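Long-range contact in clostripain-related protein (PDB 6N9J), which is a secreted C11 (clostripain-family) cysteine protease of a gut commensal bacterium, probably cleaving peptide bonds in protein substrates: residues 248-260 and 361-373. Residues are numbered along the deposited sequence; the frame is centred on the assembly and turned at random.
Sequences LSALAAATRDVLQ and RQFVEWYSAADWD
Helix 248-259 packs its A252, T255, R256 and L259 against the Schellman turn that ends helix 365-369, at the C-terminal end of the modelled chain. This is apolar and van der Waals packing at the edge of the caspase-like (clan CD) fold of this clostripain-family protease. The two helix axes approach to 10.2 Å at 55°. D371, with positive phi, is the C-prime residue of the Schellman motif, and W372 N donates a hydrogen bond to Y367 O. Small residues bring the backbones close: A252 CA and A370 CA are 4.5 Å apart. The CB of A252 also touches the W366 indole, 3.7 Å from CZ3. W366 has CG anti to its backbone N (chi1 176°), which swings its six-membered ring against A252, beside L251 and T255 OG1. Y170 of helix 166-171 meets this ring edge-to-face. T255 splits its two branches. Its OG1 donates a hydrogen bond to L251 O, 2.9 Å away, from above the carbonyl plane, and the same oxygen takes the T255 N bond. Its CG2 meets A370 CB at 3.7 Å. A glycine here would probably leave a gap beside A370 CB and take the second donor from L251 O. R256 lays its aliphatic part over the turn, with CG 3.4 Å from D371 CB. Its guanidinium stands almost perpendicular to the D371 carboxylate. Their charged atoms do not touch, so any attraction is probably long-range. One turn further on from T255, L259 reaches the W372 indole, which also packs on L293 and M294 of helix 290-297. L259 CD1 makes a CH-pi contact over one indole face, 4.0 Å from the centroid of the six-membered ring. It sits 15° off the normal. L259 CD2 lies 4.0 Å from W372 CZ3.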
loop_
_atom_site.group_PDB
_atom_site.type_symbol
_atom_site.label_atom_id
_atom_site.label_comp_id
_atom_site.label_asym_id
_atom_site.label_seq_id
_atom_site.Cartn_x
_atom_site.Cartn_y
_atom_site.Cartn_z
ATOM N N LEU A 248 12.575 -3.783 10.941
ATOM C CA LEU A 248 12.451 -5.050 10.211
ATOM C C LEU A 248 13.668 -5.967 10.323
ATOM O O LEU A 248 13.514 -7.193 10.327
ATOM C CB LEU A 248 12.164 -4.785 8.735
ATOM C CG LEU A 248 10.874 -4.000 8.466
ATOM C CD1 LEU A 248 10.852 -3.470 7.039
ATOM C CD2 LEU A 248 9.661 -4.869 8.733
ATOM N N SER A 249 14.871 -5.401 10.404
ATOM C CA SER A 249 16.068 -6.232 10.523
ATOM C C SER A 249 16.039 -7.050 11.826
ATOM O O SER A 249 16.361 -8.235 11.822
ATOM C CB SER A 249 17.340 -5.385 10.458
ATOM O OG SER A 249 17.392 -4.465 11.531
ATOM N N ALA A 250 15.645 -6.415 12.928
ATOM C CA ALA A 250 15.491 -7.112 14.203
ATOM C C ALA A 250 14.360 -8.134 14.137
ATOM O O ALA A 250 14.428 -9.189 14.769
ATOM C CB ALA A 250 15.240 -6.127 15.331
ATOM N N LEU A 251 13.316 -7.818 13.389
ATOM C CA LEU A 251 12.221 -8.764 13.206
ATOM C C LEU A 251 12.733 -10.008 12.476
ATOM O O LEU A 251 12.464 -11.132 12.888
ATOM C CB LEU A 251 11.061 -8.115 12.445
ATOM C CG LEU A 251 9.800 -8.983 12.294
ATOM C CD1 LEU A 251 9.232 -9.439 13.644
ATOM C CD2 LEU A 251 8.752 -8.254 11.490
ATOM N N ALA A 252 13.497 -9.800 11.409
ATOM C CA ALA A 252 14.089 -10.911 10.664
ATOM C C ALA A 252 15.002 -11.743 11.561
ATOM O O ALA A 252 14.977 -12.965 11.506
ATOM C CB ALA A 252 14.858 -10.389 9.457
ATOM N N ALA A 253 15.803 -11.076 12.389
ATOM C CA ALA A 253 16.682 -11.764 13.330
ATOM C C ALA A 253 15.878 -12.513 14.399
ATOM O O ALA A 253 16.246 -13.609 14.800
ATOM C CB ALA A 253 17.647 -10.778 13.982
ATOM N N ALA A 254 14.774 -11.927 14.857
ATOM C CA ALA A 254 13.927 -12.604 15.838
ATOM C C ALA A 254 13.241 -13.805 15.195
ATOM O O ALA A 254 13.004 -14.807 15.854
ATOM C CB ALA A 254 12.897 -11.648 16.420
ATOM N N THR A 255 12.935 -13.700 13.903
ATOM C CA THR A 255 12.312 -14.798 13.166
ATOM C C THR A 255 13.237 -16.005 13.059
ATOM O O THR A 255 12.814 -17.140 13.256
ATOM C CB THR A 255 11.894 -14.355 11.747
ATOM O OG1 THR A 255 10.896 -13.336 11.844
ATOM C CG2 THR A 255 11.340 -15.538 10.941
ATOM N N ARG A 256 14.501 -15.749 12.749
ATOM C CA ARG A 256 15.481 -16.807 12.581
ATOM C C ARG A 256 15.592 -17.624 13.858
ATOM O O ARG A 256 15.615 -18.848 13.816
ATOM C CB ARG A 256 16.838 -16.226 12.193
ATOM C CG ARG A 256 16.798 -15.447 10.883
ATOM C CD ARG A 256 18.160 -14.893 10.473
ATOM N NE ARG A 256 19.105 -14.874 11.582
ATOM C CZ ARG A 256 19.909 -13.855 11.861
ATOM N NH1 ARG A 256 19.884 -12.762 11.107
ATOM N NH2 ARG A 256 20.737 -13.930 12.898
ATOM N N ASP A 257 15.619 -16.936 14.994
ATOM C CA ASP A 257 15.733 -17.596 16.287
ATOM C C ASP A 257 14.544 -18.502 16.575
ATOM O O ASP A 257 14.701 -19.570 17.175
ATOM C CB ASP A 257 15.877 -16.556 17.396
ATOM C CG ASP A 257 17.158 -15.761 17.281
ATOM O OD1 ASP A 257 17.970 -16.060 16.376
ATOM O OD2 ASP A 257 17.346 -14.832 18.094
ATOM N N VAL A 258 13.357 -18.077 16.154
ATOM C CA VAL A 258 12.160 -18.881 16.357
ATOM C C VAL A 258 12.257 -20.162 15.527
ATOM O O VAL A 258 11.999 -21.255 16.029
ATOM C CB VAL A 258 10.879 -18.095 16.003
ATOM C CG1 VAL A 258 9.701 -19.025 15.806
ATOM C CG2 VAL A 258 10.569 -17.088 17.094
ATOM N N LEU A 259 12.663 -20.017 14.271
ATOM C CA LEU A 259 12.815 -21.147 13.366
ATOM C C LEU A 259 13.835 -22.168 13.852
ATOM O O LEU A 259 13.756 -23.333 13.473
ATOM C CB LEU A 259 13.207 -20.666 11.965
ATOM C CG LEU A 259 12.145 -19.859 11.221
ATOM C CD1 LEU A 259 12.594 -19.535 9.798
ATOM C CD2 LEU A 259 10.826 -20.594 11.212
ATOM N N GLN A 260 14.779 -21.759 14.696
ATOM C CA GLN A 260 15.781 -22.702 15.211
ATOM C C GLN A 260 15.186 -23.726 16.174
ATOM O O GLN A 260 15.896 -24.596 16.671
ATOM C CB GLN A 260 16.925 -21.967 15.916
ATOM C CG GLN A 260 17.444 -20.714 15.214
ATOM C CD GLN A 260 18.042 -20.969 13.833
ATOM O OE1 GLN A 260 17.371 -21.456 12.919
ATOM N NE2 GLN A 260 19.315 -20.626 13.679
ATOM N N ARG A 361 11.844 -18.042 -3.563
ATOM C CA ARG A 361 13.083 -18.546 -2.989
ATOM C C ARG A 361 14.311 -17.917 -3.622
ATOM O O ARG A 361 15.428 -18.098 -3.148
ATOM C CB ARG A 361 13.153 -20.067 -3.143
ATOM C CG ARG A 361 12.045 -20.805 -2.415
ATOM C CD ARG A 361 12.145 -22.321 -2.603
ATOM N NE ARG A 361 11.201 -23.025 -1.738
ATOM C CZ ARG A 361 11.520 -23.561 -0.563
ATOM N NH1 ARG A 361 12.766 -23.487 -0.111
ATOM N NH2 ARG A 361 10.593 -24.173 0.163
ATOM N N GLN A 362 14.103 -17.176 -4.698
ATOM C CA GLN A 362 15.213 -16.664 -5.475
ATOM C C GLN A 362 15.318 -15.137 -5.426
ATOM O O GLN A 362 16.423 -14.598 -5.432
ATOM C CB GLN A 362 15.078 -17.147 -6.919
ATOM C CG GLN A 362 16.303 -16.940 -7.784
ATOM C CD GLN A 362 16.212 -17.707 -9.091
ATOM O OE1 GLN A 362 15.400 -18.626 -9.227
ATOM N NE2 GLN A 362 17.042 -17.334 -10.060
ATOM N N PHE A 363 14.179 -14.445 -5.361
ATOM C CA PHE A 363 14.175 -12.991 -5.522
ATOM C C PHE A 363 13.463 -12.218 -4.414
ATOM O O PHE A 363 13.431 -10.985 -4.434
ATOM C CB PHE A 363 13.542 -12.622 -6.863
ATOM C CG PHE A 363 14.147 -13.341 -8.028
ATOM C CD1 PHE A 363 15.420 -13.021 -8.468
ATOM C CD2 PHE A 363 13.443 -14.342 -8.684
ATOM C CE1 PHE A 363 15.980 -13.688 -9.544
ATOM C CE2 PHE A 363 13.994 -15.010 -9.758
ATOM C CZ PHE A 363 15.261 -14.686 -10.192
ATOM N N VAL A 364 12.875 -12.933 -3.461
ATOM C CA VAL A 364 12.312 -12.296 -2.280
ATOM C C VAL A 364 13.328 -12.344 -1.146
ATOM O O VAL A 364 13.579 -13.408 -0.580
ATOM C CB VAL A 364 11.003 -12.968 -1.851
ATOM C CG1 VAL A 364 10.535 -12.420 -0.508
ATOM C CG2 VAL A 364 9.952 -12.751 -2.922
ATOM N N GLU A 365 13.911 -11.188 -0.825
ATOM C CA GLU A 365 15.006 -11.098 0.141
ATOM C C GLU A 365 14.610 -11.629 1.507
ATOM O O GLU A 365 15.456 -12.128 2.256
ATOM C CB GLU A 365 15.491 -9.648 0.272
ATOM N N TRP A 366 13.321 -11.533 1.821
ATOM C CA TRP A 366 12.809 -11.940 3.127
ATOM C C TRP A 366 13.066 -13.424 3.400
ATOM O O TRP A 366 13.299 -13.825 4.540
ATOM C CB TRP A 366 11.313 -11.627 3.228
ATOM C CG TRP A 366 10.696 -12.100 4.513
ATOM C CD1 TRP A 366 9.845 -13.155 4.671
ATOM C CD2 TRP A 366 10.889 -11.541 5.824
ATOM N NE1 TRP A 366 9.491 -13.285 5.994
ATOM C CE2 TRP A 366 10.117 -12.307 6.722
ATOM C CE3 TRP A 366 11.631 -10.465 6.322
ATOM C CZ2 TRP A 366 10.071 -12.035 8.095
ATOM C CZ3 TRP A 366 11.583 -10.190 7.686
ATOM C CH2 TRP A 366 10.809 -10.972 8.556
ATOM N N TYR A 367 13.024 -14.224 2.339
ATOM C CA TYR A 367 13.274 -15.661 2.402
ATOM C C TYR A 367 14.636 -16.009 3.004
ATOM O O TYR A 367 14.740 -16.847 3.900
ATOM C CB TYR A 367 13.152 -16.239 0.993
ATOM C CG TYR A 367 13.462 -17.704 0.850
ATOM C CD1 TYR A 367 12.572 -18.671 1.298
ATOM C CD2 TYR A 367 14.623 -18.122 0.216
ATOM C CE1 TYR A 367 12.848 -20.021 1.147
ATOM C CE2 TYR A 367 14.904 -19.465 0.056
ATOM C CZ TYR A 367 14.013 -20.408 0.524
ATOM O OH TYR A 367 14.289 -21.739 0.366
ATOM N N SER A 368 15.682 -15.367 2.507
ATOM C CA SER A 368 17.018 -15.568 3.046
ATOM C C SER A 368 17.284 -14.725 4.306
ATOM O O SER A 368 18.061 -15.126 5.171
ATOM C CB SER A 368 18.059 -15.259 1.973
ATOM O OG SER A 368 17.845 -13.969 1.425
ATOM N N ALA A 369 16.634 -13.567 4.421
ATOM C CA ALA A 369 16.871 -12.676 5.557
ATOM C C ALA A 369 16.340 -13.249 6.875
ATOM O O ALA A 369 16.982 -13.129 7.923
ATOM C CB ALA A 369 16.250 -11.304 5.295
ATOM N N ALA A 370 15.163 -13.864 6.810
ATOM C CA ALA A 370 14.526 -14.466 7.975
ATOM C C ALA A 370 14.898 -15.943 8.112
ATOM O O ALA A 370 14.353 -16.655 8.962
ATOM C CB ALA A 370 13.015 -14.305 7.891
ATOM N N ASP A 371 15.829 -16.377 7.259
ATOM C CA ASP A 371 16.412 -17.720 7.281
ATOM C C ASP A 371 15.385 -18.829 7.098
ATOM O O ASP A 371 15.342 -19.786 7.872
ATOM C CB ASP A 371 17.184 -17.949 8.580
ATOM C CG ASP A 371 18.160 -19.098 8.481
ATOM O OD1 ASP A 371 18.833 -19.217 7.435
ATOM O OD2 ASP A 371 18.243 -19.890 9.443
ATOM N N TRP A 372 14.568 -18.713 6.063
ATOM C CA TRP A 372 13.622 -19.772 5.761
ATOM C C TRP A 372 14.319 -20.926 5.041
ATOM O O TRP A 372 14.133 -21.136 3.847
ATOM C CB TRP A 372 12.451 -19.226 4.944
ATOM C CG TRP A 372 11.534 -18.403 5.790
ATOM C CD1 TRP A 372 11.574 -17.049 5.965
ATOM C CD2 TRP A 372 10.464 -18.882 6.614
ATOM N NE1 TRP A 372 10.586 -16.656 6.832
ATOM C CE2 TRP A 372 9.893 -17.763 7.248
ATOM C CE3 TRP A 372 9.932 -20.150 6.875
ATOM C CZ2 TRP A 372 8.817 -17.869 8.124
ATOM C CZ3 TRP A 372 8.863 -20.253 7.741
ATOM C CH2 TRP A 372 8.316 -19.122 8.355
ATOM N N ASP A 373 15.137 -21.664 5.787
ATOM C CA ASP A 373 15.716 -22.915 5.303
ATOM C C ASP A 373 15.066 -24.100 6.024
ATOM O O ASP A 373 15.057 -24.156 7.256
ATOM C CB ASP A 373 17.237 -22.937 5.499
ATOM C CG ASP A 373 17.643 -22.970 6.966
ATOM O OD1 ASP A 373 17.131 -22.143 7.747
ATOM O OD2 ASP A 373 18.463 -23.834 7.342
#